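Local coordinates for protein pre-crRNA processing endonuclease (Streptococcus pyogenes serotype M1, PDB 3VZH) that probably cleaves CRISPR precursor transcripts into CRISPR RNA, as a Cas5-family endoribonuclease of a microbial immune system, at residues 58-63 against 98-103; 37-42 against 173-178; 65-70 against 161-166; 15-20 against 89-94. All blocks are in the same frame, centred on the assembly; numbering follows the deposited sequence.

Contact 1 (58-63 against 98-103)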
# COMPACT_ATOMS: atom_id res chain seq x y z
N ILE A 58 -2.16 4.42 -7.46
CA ILE A 58 -1.03 3.58 -7.87
C ILE A 58 0.03 3.69 -6.81
O ILE A 58 0.73 4.75 -6.72
CB ILE A 58 -0.41 4.06 -9.20
CG1 ILE A 58 -1.45 4.11 -10.38
CG2 ILE A 58 0.75 3.14 -9.61
CD1 ILE A 58 -2.27 2.84 -10.55
N VAL A 59 0.21 2.63 -6.05
CA VAL A 59 1.24 2.66 -4.97
C VAL A 59 2.56 2.28 -5.62
O VAL A 59 2.67 1.19 -6.22
CB VAL A 59 0.93 1.69 -3.79
CG1 VAL A 59 2.14 1.64 -2.84
CG2 VAL A 59 -0.31 2.23 -3.00
N THR A 60 3.57 3.13 -5.50
CA THR A 60 4.81 2.81 -6.26
C THR A 60 5.97 2.35 -5.38
O THR A 60 6.91 1.66 -5.85
CB THR A 60 5.31 3.98 -7.11
OG1 THR A 60 5.59 5.11 -6.27
CG2 THR A 60 4.27 4.31 -8.20
N GLU A 61 5.93 2.73 -4.11
CA GLU A 61 7.08 2.48 -3.23
C GLU A 61 6.62 2.47 -1.78
O GLU A 61 5.67 3.23 -1.41
CB GLU A 61 8.17 3.50 -3.44
CG GLU A 61 9.51 2.99 -2.93
CD GLU A 61 10.62 3.94 -3.36
OE1 GLU A 61 10.76 4.99 -2.76
OE2 GLU A 61 11.35 3.60 -4.31
N VAL A 62 7.21 1.60 -0.96
CA VAL A 62 7.01 1.70 0.53
C VAL A 62 8.32 1.59 1.27
O VAL A 62 9.24 0.90 0.79
CB VAL A 62 6.02 0.62 1.04
CG1 VAL A 62 6.50 -0.86 0.77
CG2 VAL A 62 5.74 0.81 2.56
N LYS A 63 8.45 2.34 2.37
CA LYS A 63 9.62 2.26 3.22
C LYS A 63 9.20 1.65 4.54
O LYS A 63 8.24 2.15 5.22
CB LYS A 63 10.37 3.60 3.47
CG LYS A 63 10.74 4.31 2.16
CD LYS A 63 11.44 5.64 2.38
CE LYS A 63 12.73 5.50 3.01
NZ LYS A 63 13.53 6.71 2.56
N LEU A 98 6.15 4.21 5.24
CA LEU A 98 5.90 5.42 4.51
C LEU A 98 5.55 4.96 3.08
O LEU A 98 6.32 4.14 2.45
CB LEU A 98 7.18 6.32 4.53
CG LEU A 98 7.85 6.42 5.89
CD1 LEU A 98 9.03 7.37 5.69
CD2 LEU A 98 6.92 7.02 6.96
N ILE A 99 4.45 5.47 2.53
CA ILE A 99 3.96 5.01 1.24
C ILE A 99 4.13 6.22 0.28
O ILE A 99 3.68 7.33 0.60
CB ILE A 99 2.45 4.63 1.32
CG1 ILE A 99 2.21 3.62 2.46
CG2 ILE A 99 1.96 4.00 0.00
CD1 ILE A 99 0.73 3.25 2.70
N LYS A 100 4.64 5.94 -0.90
CA LYS A 100 4.69 6.88 -2.04
C LYS A 100 3.67 6.38 -3.06
O LYS A 100 3.69 5.20 -3.42
CB LYS A 100 6.09 6.86 -2.62
CG LYS A 100 6.23 7.74 -3.86
CD LYS A 100 7.68 7.63 -4.42
CE LYS A 100 7.83 8.53 -5.66
NZ LYS A 100 9.18 8.31 -6.32
N PHE A 101 2.77 7.27 -3.52
CA PHE A 101 1.76 6.82 -4.44
C PHE A 101 1.32 8.00 -5.32
O PHE A 101 1.65 9.15 -4.99
CB PHE A 101 0.61 6.20 -3.73
CG PHE A 101 -0.25 7.17 -2.92
CD1 PHE A 101 -1.49 7.63 -3.43
CD2 PHE A 101 0.14 7.51 -1.65
CE1 PHE A 101 -2.30 8.51 -2.63
CE2 PHE A 101 -0.65 8.38 -0.88
CZ PHE A 101 -1.87 8.84 -1.35
N HIS A 102 0.57 7.72 -6.39
CA HIS A 102 0.01 8.81 -7.21
C HIS A 102 -1.23 8.28 -7.77
O HIS A 102 -1.59 7.14 -7.44
CB HIS A 102 1.02 9.24 -8.28
CG HIS A 102 1.32 8.15 -9.29
ND1 HIS A 102 2.35 7.30 -9.17
CD2 HIS A 102 0.66 7.84 -10.54
CE1 HIS A 102 2.37 6.44 -10.25
NE2 HIS A 102 1.33 6.80 -11.10
N PHE A 103 -1.93 9.08 -8.53
CA PHE A 103 -3.09 8.51 -9.21
C PHE A 103 -3.11 8.84 -10.69
O PHE A 103 -2.46 9.79 -11.13
CB PHE A 103 -4.41 8.90 -8.54
CG PHE A 103 -4.70 10.38 -8.47
CD1 PHE A 103 -4.50 11.07 -7.25
CD2 PHE A 103 -5.23 11.06 -9.57
CE1 PHE A 103 -4.78 12.42 -7.16
CE2 PHE A 103 -5.55 12.41 -9.47
CZ PHE A 103 -5.31 13.09 -8.27
O HOH W 1 3.99 7.32 -6.90
O HOH W 2 8.26 5.49 -7.15

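Contact 2 (37-42 against 173-178)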
# COMPACT_ATOMS: atom_id res chain seq x y z
N PRO A 37 4.19 -5.25 4.16
CA PRO A 37 2.88 -5.20 3.46
C PRO A 37 2.87 -5.75 2.03
O PRO A 37 3.91 -5.78 1.37
CB PRO A 37 2.49 -3.71 3.49
CG PRO A 37 3.58 -2.99 4.28
CD PRO A 37 4.77 -3.92 4.39
N THR A 38 1.75 -6.31 1.58
CA THR A 38 1.58 -6.61 0.15
C THR A 38 1.14 -5.30 -0.59
O THR A 38 0.58 -4.33 0.06
CB THR A 38 0.49 -7.66 -0.06
OG1 THR A 38 -0.69 -7.16 0.54
CG2 THR A 38 0.92 -9.02 0.58
N ARG A 39 1.36 -5.24 -1.91
CA ARG A 39 0.87 -4.10 -2.69
C ARG A 39 -0.63 -3.94 -2.51
O ARG A 39 -1.15 -2.80 -2.31
CB ARG A 39 1.22 -4.19 -4.15
CG ARG A 39 1.22 -2.76 -4.73
CD ARG A 39 0.77 -2.69 -6.17
NE ARG A 39 1.43 -1.56 -6.78
CZ ARG A 39 1.40 -1.29 -8.07
NH1 ARG A 39 0.68 -2.07 -8.87
NH2 ARG A 39 2.08 -0.26 -8.53
N GLN A 40 -1.31 -5.08 -2.56
CA GLN A 40 -2.79 -5.09 -2.30
C GLN A 40 -3.19 -4.38 -0.97
O GLN A 40 -4.10 -3.56 -0.95
CB GLN A 40 -3.41 -6.47 -2.35
CG GLN A 40 -4.96 -6.47 -2.48
CD GLN A 40 -5.43 -6.12 -3.92
OE1 GLN A 40 -5.75 -7.02 -4.73
NE2 GLN A 40 -5.50 -4.81 -4.23
N ALA A 41 -2.52 -4.67 0.15
CA ALA A 41 -2.91 -4.07 1.41
C ALA A 41 -2.61 -2.58 1.31
O ALA A 41 -3.37 -1.75 1.88
CB ALA A 41 -2.06 -4.62 2.54
N LEU A 42 -1.51 -2.20 0.66
CA LEU A 42 -1.22 -0.79 0.55
C LEU A 42 -2.21 -0.02 -0.34
O LEU A 42 -2.60 1.14 0.04
CB LEU A 42 0.21 -0.48 0.04
CG LEU A 42 1.26 -1.16 0.90
CD1 LEU A 42 2.68 -0.82 0.42
CD2 LEU A 42 1.13 -0.58 2.31
N MET A 173 5.82 -13.14 -2.93
CA MET A 173 4.71 -12.57 -2.14
C MET A 173 3.53 -12.33 -3.04
O MET A 173 3.69 -11.91 -4.21
CB MET A 173 5.15 -11.19 -1.56
CG MET A 173 6.05 -11.39 -0.35
SD MET A 173 6.42 -9.84 0.55
CE MET A 173 4.73 -9.62 1.13
N PHE A 174 2.33 -12.56 -2.53
CA PHE A 174 1.13 -12.02 -3.16
C PHE A 174 1.34 -10.53 -3.50
O PHE A 174 1.86 -9.75 -2.68
CB PHE A 174 -0.07 -12.22 -2.25
CG PHE A 174 -1.34 -11.69 -2.81
CD1 PHE A 174 -1.95 -10.59 -2.21
CD2 PHE A 174 -1.95 -12.26 -3.92
CE1 PHE A 174 -3.14 -10.06 -2.72
CE2 PHE A 174 -3.16 -11.75 -4.43
CZ PHE A 174 -3.75 -10.64 -3.82
N HIS A 175 0.98 -10.15 -4.74
CA HIS A 175 1.08 -8.78 -5.20
C HIS A 175 -0.32 -8.19 -5.20
O HIS A 175 -0.60 -7.28 -4.43
CB HIS A 175 1.61 -8.78 -6.63
CG HIS A 175 1.79 -7.41 -7.25
ND1 HIS A 175 0.78 -6.74 -7.86
CD2 HIS A 175 2.95 -6.63 -7.43
CE1 HIS A 175 1.27 -5.57 -8.37
NE2 HIS A 175 2.60 -5.54 -8.13
N SER A 176 -1.21 -8.70 -6.05
CA SER A 176 -2.58 -8.19 -6.12
C SER A 176 -3.44 -9.06 -7.00
O SER A 176 -2.93 -9.96 -7.68
CB SER A 176 -2.62 -6.74 -6.63
OG SER A 176 -1.83 -6.55 -7.79
N PHE A 177 -4.75 -8.87 -6.91
CA PHE A 177 -5.68 -9.43 -7.87
C PHE A 177 -5.96 -8.52 -9.06
O PHE A 177 -5.88 -7.28 -8.92
CB PHE A 177 -7.03 -9.67 -7.21
CG PHE A 177 -7.03 -10.77 -6.22
CD1 PHE A 177 -6.93 -12.10 -6.64
CD2 PHE A 177 -7.24 -10.49 -4.87
CE1 PHE A 177 -6.96 -13.13 -5.72
CE2 PHE A 177 -7.31 -11.52 -3.95
CZ PHE A 177 -7.16 -12.84 -4.38
N ALA A 178 -6.34 -9.15 -10.18
CA ALA A 178 -6.99 -8.52 -11.34
C ALA A 178 -8.49 -8.93 -11.37
O ALA A 178 -8.83 -10.11 -11.22
CB ALA A 178 -6.34 -8.94 -12.65
O HOH W 3 3.23 -7.42 -2.76
O HOH W 4 -1.75 -3.54 -7.96

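Contact 3 (65-70 against 161-166)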
# COMPACT_ATOMS: atom_id res chain seq x y z
N ILE A 65 10.01 1.27 8.10
CA ILE A 65 10.87 2.08 8.97
C ILE A 65 11.31 1.32 10.17
O ILE A 65 12.42 1.54 10.65
CB ILE A 65 10.12 3.36 9.38
CG1 ILE A 65 9.83 4.17 8.08
CG2 ILE A 65 11.05 4.20 10.28
CD1 ILE A 65 11.06 4.51 7.20
N ASN A 66 10.45 0.42 10.67
CA ASN A 66 10.72 -0.22 11.99
C ASN A 66 11.25 -1.64 11.85
O ASN A 66 10.76 -2.40 10.96
CB ASN A 66 9.47 -0.28 12.91
CG ASN A 66 9.14 1.06 13.53
OD1 ASN A 66 9.84 2.05 13.28
ND2 ASN A 66 8.01 1.13 14.32
N GLN A 67 12.14 -2.00 12.79
CA GLN A 67 12.45 -3.42 13.07
C GLN A 67 11.19 -4.31 12.89
O GLN A 67 10.10 -4.08 13.45
CB GLN A 67 13.03 -3.55 14.47
CG GLN A 67 13.31 -4.99 14.85
CD GLN A 67 14.00 -5.06 16.19
OE1 GLN A 67 14.34 -4.04 16.81
NE2 GLN A 67 14.25 -6.23 16.61
N ILE A 68 11.36 -5.43 12.20
CA ILE A 68 10.28 -6.40 12.01
C ILE A 68 10.19 -7.29 13.25
O ILE A 68 11.18 -7.92 13.60
CB ILE A 68 10.54 -7.25 10.76
CG1 ILE A 68 10.40 -6.38 9.45
CG2 ILE A 68 9.60 -8.47 10.65
CD1 ILE A 68 11.04 -7.07 8.27
N GLN A 69 9.03 -7.27 13.93
CA GLN A 69 8.82 -7.99 15.19
C GLN A 69 7.45 -8.59 15.05
O GLN A 69 6.63 -8.04 14.33
CB GLN A 69 8.77 -6.94 16.33
CG GLN A 69 10.08 -6.20 16.59
CD GLN A 69 10.02 -5.38 17.88
OE1 GLN A 69 10.44 -5.85 18.92
NE2 GLN A 69 9.48 -4.17 17.82
N THR A 70 7.22 -9.74 15.68
CA THR A 70 5.93 -10.38 15.58
C THR A 70 5.42 -10.72 16.98
O THR A 70 6.19 -10.76 17.95
CB THR A 70 6.00 -11.68 14.74
OG1 THR A 70 6.74 -12.68 15.43
CG2 THR A 70 6.67 -11.42 13.31
N SER A 161 15.42 4.21 7.51
CA SER A 161 14.81 2.86 7.87
C SER A 161 15.75 2.15 8.88
O SER A 161 17.00 2.25 8.79
CB SER A 161 14.80 2.00 6.66
OG SER A 161 14.32 0.63 6.91
N TYR A 162 15.13 1.41 9.81
CA TYR A 162 15.84 0.44 10.68
C TYR A 162 16.75 -0.45 9.78
O TYR A 162 17.86 -0.81 10.22
CB TYR A 162 14.81 -0.41 11.45
CG TYR A 162 15.48 -1.44 12.41
CD1 TYR A 162 16.02 -1.04 13.64
CD2 TYR A 162 15.65 -2.79 12.03
CE1 TYR A 162 16.64 -1.97 14.48
CE2 TYR A 162 16.26 -3.73 12.87
CZ TYR A 162 16.71 -3.34 14.08
OH TYR A 162 17.29 -4.28 14.86
N TYR A 163 16.27 -0.79 8.56
CA TYR A 163 16.99 -1.70 7.61
C TYR A 163 17.93 -1.00 6.60
O TYR A 163 18.46 -1.59 5.64
CB TYR A 163 15.97 -2.67 6.96
CG TYR A 163 15.42 -3.57 8.02
CD1 TYR A 163 16.20 -4.60 8.57
CD2 TYR A 163 14.02 -3.46 8.44
CE1 TYR A 163 15.69 -5.48 9.53
CE2 TYR A 163 13.51 -4.31 9.41
CZ TYR A 163 14.36 -5.31 9.94
OH TYR A 163 13.88 -6.13 10.91
N ASN A 164 18.20 0.27 6.84
CA ASN A 164 19.14 0.90 5.97
C ASN A 164 20.49 0.14 5.98
O ASN A 164 21.00 -0.20 7.03
CB ASN A 164 19.40 2.31 6.43
CG ASN A 164 20.10 3.13 5.37
OD1 ASN A 164 19.93 2.89 4.19
ND2 ASN A 164 20.93 4.05 5.81
N GLY A 165 21.10 -0.01 4.83
CA GLY A 165 22.45 -0.67 4.77
C GLY A 165 22.40 -2.18 4.46
O GLY A 165 23.43 -2.77 4.17
N VAL A 166 21.22 -2.81 4.46
CA VAL A 166 21.14 -4.21 4.11
C VAL A 166 19.99 -4.41 3.17
O VAL A 166 19.02 -3.62 3.21
CB VAL A 166 20.95 -5.19 5.33
CG1 VAL A 166 22.12 -5.07 6.32
CG2 VAL A 166 19.61 -4.92 6.02

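Contact 4 (15-20 against 89-94)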
# COMPACT_ATOMS: atom_id res chain seq x y z
N GLY A 15 0.88 1.52 13.25
CA GLY A 15 -0.14 0.75 13.97
C GLY A 15 0.59 -0.16 14.92
O GLY A 15 1.75 -0.55 14.68
N GLN A 16 -0.10 -0.51 16.00
CA GLN A 16 0.44 -1.47 16.95
C GLN A 16 0.53 -2.91 16.39
O GLN A 16 1.42 -3.69 16.80
CB GLN A 16 -0.46 -1.48 18.22
CG GLN A 16 -0.21 -0.25 19.12
CD GLN A 16 1.27 -0.02 19.36
OE1 GLN A 16 1.84 0.98 18.90
NE2 GLN A 16 1.92 -0.95 20.05
N ARG A 17 -0.44 -3.28 15.54
CA ARG A 17 -0.49 -4.60 14.93
C ARG A 17 -0.82 -4.50 13.44
O ARG A 17 -1.54 -3.56 13.02
CB ARG A 17 -1.61 -5.40 15.59
CG ARG A 17 -1.32 -5.69 17.08
CD ARG A 17 -0.10 -6.61 17.22
NE ARG A 17 0.03 -7.20 18.55
CZ ARG A 17 0.79 -6.70 19.52
NH1 ARG A 17 1.48 -5.57 19.33
NH2 ARG A 17 0.84 -7.35 20.70
N ALA A 18 -0.30 -5.45 12.67
CA ALA A 18 -0.61 -5.57 11.23
C ALA A 18 -0.68 -7.06 10.91
O ALA A 18 -0.03 -7.89 11.58
CB ALA A 18 0.46 -4.88 10.34
N LEU A 19 -1.50 -7.38 9.92
CA LEU A 19 -1.64 -8.77 9.46
C LEU A 19 -1.80 -8.73 7.97
O LEU A 19 -2.93 -8.55 7.46
CB LEU A 19 -2.86 -9.47 10.09
CG LEU A 19 -3.12 -10.93 9.68
CD1 LEU A 19 -1.88 -11.74 10.06
CD2 LEU A 19 -4.37 -11.56 10.33
N PHE A 20 -0.71 -9.01 7.25
CA PHE A 20 -0.77 -8.98 5.75
C PHE A 20 -0.82 -10.40 5.26
O PHE A 20 0.14 -11.13 5.37
CB PHE A 20 0.51 -8.26 5.28
CG PHE A 20 0.55 -6.84 5.75
CD1 PHE A 20 -0.51 -5.98 5.46
CD2 PHE A 20 1.64 -6.33 6.45
CE1 PHE A 20 -0.53 -4.69 5.88
CE2 PHE A 20 1.62 -4.99 6.85
CZ PHE A 20 0.54 -4.19 6.55
N VAL A 89 -2.63 -16.88 15.42
CA VAL A 89 -2.52 -15.90 14.40
C VAL A 89 -1.24 -15.20 14.75
O VAL A 89 -1.07 -14.87 15.94
CB VAL A 89 -3.70 -14.85 14.44
CG1 VAL A 89 -3.49 -13.79 13.35
CG2 VAL A 89 -5.05 -15.57 14.24
N SER A 90 -0.33 -15.02 13.77
CA SER A 90 0.95 -14.31 14.04
C SER A 90 0.90 -12.93 13.40
O SER A 90 0.83 -12.81 12.15
CB SER A 90 2.21 -15.13 13.55
OG SER A 90 3.47 -14.33 13.70
N TYR A 91 0.96 -11.88 14.22
CA TYR A 91 0.92 -10.49 13.75
C TYR A 91 2.29 -9.82 13.69
O TYR A 91 3.12 -10.13 14.46
CB TYR A 91 0.09 -9.64 14.76
CG TYR A 91 -1.36 -10.00 14.77
CD1 TYR A 91 -2.26 -9.35 13.88
CD2 TYR A 91 -1.87 -10.95 15.69
CE1 TYR A 91 -3.62 -9.69 13.88
CE2 TYR A 91 -3.25 -11.30 15.69
CZ TYR A 91 -4.11 -10.65 14.79
OH TYR A 91 -5.48 -10.94 14.76
N LEU A 92 2.47 -8.85 12.79
CA LEU A 92 3.57 -7.90 12.99
C LEU A 92 3.19 -7.00 14.11
O LEU A 92 2.00 -6.63 14.29
CB LEU A 92 3.70 -7.10 11.66
CG LEU A 92 4.27 -7.93 10.50
CD1 LEU A 92 4.05 -7.10 9.20
CD2 LEU A 92 5.79 -8.09 10.79
N SER A 93 4.22 -6.44 14.77
CA SER A 93 3.99 -5.56 15.87
C SER A 93 4.72 -4.23 15.67
O SER A 93 5.78 -4.21 15.08
CB SER A 93 4.60 -6.26 17.11
OG SER A 93 4.36 -5.45 18.20
N ASP A 94 4.13 -3.13 16.13
CA ASP A 94 4.79 -1.80 16.15
C ASP A 94 5.41 -1.38 14.77
O ASP A 94 6.61 -1.31 14.58
CB ASP A 94 5.82 -1.76 17.28
CG ASP A 94 6.28 -0.38 17.57
OD1 ASP A 94 5.75 0.54 16.96
OD2 ASP A 94 7.27 -0.17 18.29

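Contact 1 (58-63 against 98-103)
Thr60 and Glu61 both face Lys100 across an antiparallel strand pair, forming a classic beta bulge that shifts the register by one residue. Lys100 O accepts from Thr60 N at 2.9 Å and only weakly from Glu61 N, while Lys100 N sends an almost straight bond (175°) to Glu61 O. The richest side-chain detail lies on the face carrying Ile58 and His102. Here CG of His102 sits between its own backbone N and carbonyl carbon (chi1 65°), which brings the imidazole back toward 58-63. Ile58 CB rides over one ring face in a CH-pi contact, 3.9 Å from the centroid of the His102 ring, and Thr60 CG2 meets the ring edge, 3.5 Å from His102 CE1. With Thr60 OG1 placed between its backbone N and carbonyl carbon (chi1 59°), the methyl is left beside that edge and the hydroxyl beside Lys100. One water, lying in the imidazole plane, joins Thr60 OG1 to His102 ND1; a second joins Thr60 OG1 to Lys100 NZ, accepting from the amine. The fully extended Lys100 passes the hydroxyl with its aliphatic part, CG being 3.6 Å from Thr60 OG1. The Glu61 carboxylate is engaged elsewhere, by Tyr156 OH and Thr202 OG1. On the opposite face, Val59 CG1 packs on Ile99 CG2 at 3.7 Å, against helix 39-49. Strand 95-105 lies between 55-64 and 9-15, as in a ferredoxin-like, RRM-type βαββαβ fold, with the first helix against its apolar face.

Contact 2 (37-42 against 173-178)
Gln40 grips a bulged strand twice over, its backbone N-H and its side-chain oxygen bonding to the backbone atoms that flank Ser176. Gln40 N gives to His175 O at 3.0 Å, nearly along the C=O axis but bent at the hydrogen (139°), and Gln40 OE1 accepts from Phe177 N at 3.0 Å in an almost straight bond (174°). A bend at chi2 turns the amide end toward Phe177, while Gln40 CB rests 3.6 Å from Phe174 CE1. His175 and Ser176 both face Tyr190 in a classic beta bulge. Thr38 is the N-cap: its OG1 accepts from Ala41 N, and its methyl CG2 approaches Phe174 O and the edge of the Phe174 ring. A water carries Arg39 N across to Phe174 O, giving another N-H of the first helical turn a partner. Arg39 and His175 run side by side, NH1 standing 3.6 Å from His175 CE1, with guanidinium and ring planes 57° apart, so the two groups do not stack. Ser176 OG lies at the imidazole edge, in the ring plane, 2.6 Å from His175 ND1, and His175 NE2 bonds to Lys204 O; together they fix the ring's rotation. Arg39 NH2 extends to Val59 O on strand 55-64, and Leu42 packs on Phe203, so helix 39-49 begins wedged between strand 173-178 and the strands 55-64 and 200-213.

Contact 3 (65-70 against 161-166)
Tyr163 OH accepts from Ile68 N, 2.9 Å away, in a nearly linear bond (174°) at the edge of the phenol ring. This is the firm part of the contact: Ile68 CG1 also lies 3.7 Å from Tyr163 CE2, the two side chains crossing at about a right angle. Nearby, Tyr162 N bonds to Ile65 O at 2.8 Å, with the donor above the carbonyl plane. Where they touch, both segments are loop; 161-166 is shaped by a type I turn from Ser161 to Asn164 running into a type II turn through Gly165, and begins with an ST turn in which Ser161 OG takes the N-H of Tyr163. That hydroxyl also bonds to Val64 O, fastening the turn to the end of strand 55-64. Tyr162 CD2 sits over the centre of the Tyr163 ring, linking this side to the one that faces solvent. There Tyr162 and Gln67 lie side by side, Gln67 CB over the centre of the Tyr162 ring in a CH-pi contact 3.5 Å from the centroid. With CG anti to the backbone N (chi1 178°), Gln67 extends along the ring, its amide only 11° from the ring plane. No hydrogen bond locks the tips, Gln67 OE1 and Tyr162 OH standing 3.5 Å apart.

Contact 4 (15-20 against 89-94)
Arg17 and Ala18 pair with Ser93 and Leu92 at one edge of a small three-stranded antiparallel sheet, where the chain turns a corner twice, at Gln16 and again at Asp94. Ala18 and Leu92 form the hydrogen-bonded pair, Ala18 N giving to Leu92 O at 3.1 Å and Leu92 N to Ala18 O at 2.9 Å. On their side of the sheet Ala18 CB meets Leu92 CB, and Leu92 CD1 reaches on to Phe20 CD2 at 3.7 Å, the two side chains at about a right angle. Tyr91 presents its ring edge to Ala18 O, while Leu19 CB lies 3.8 Å from Tyr91 CD1 and Leu19 CD2 touches Val89 CG1; Tyr91 OH is spoken for by Glu143. At the corner, Gln16 O is held twice. Asp94 N approaches Gln16 O at 2.8 Å from one face of the carbonyl plane, and Arg17 NH1 reaches it at 3.2 Å from the opposite face. A bend at chi2 (-65°) folds the arginine back so that this oxygen lies almost in its guanidinium plane. Ser93 OG is close to the same NH1, but the angle is too poor for a bond. Two donors on opposite faces limit the rotation of the Gln16 carbonyl and share its electron density, so each bond is probably somewhat weaker than it would be alone, while the guanidinium charge would be expected to polarise the C=O.

Overall arrangement
From the N terminus, strand 9-15 leaves the main sheet at the corner of contact 4, which closes the loop from 15-20 to 89-94; Phe20 then packs on Pro37 and Ala41 at the helix start of contact 2. Contact 2 closes the longest loop, with contacts 1 and 3 nested inside it. Contact 1 closes a short loop between strands 55-64 and 95-105 and touches contact 2 through Arg39 and Leu42. Contact 3, closing the loop from 65-70 to 161-166, crosses contact 1 and meets it where Ile65 packs on Leu98. Contact 4 crosses all three others. Asn66 on Asp94 and Gln69 on Ser93 tie segment 65-70 to the small sheet, and through it the turn 161-166.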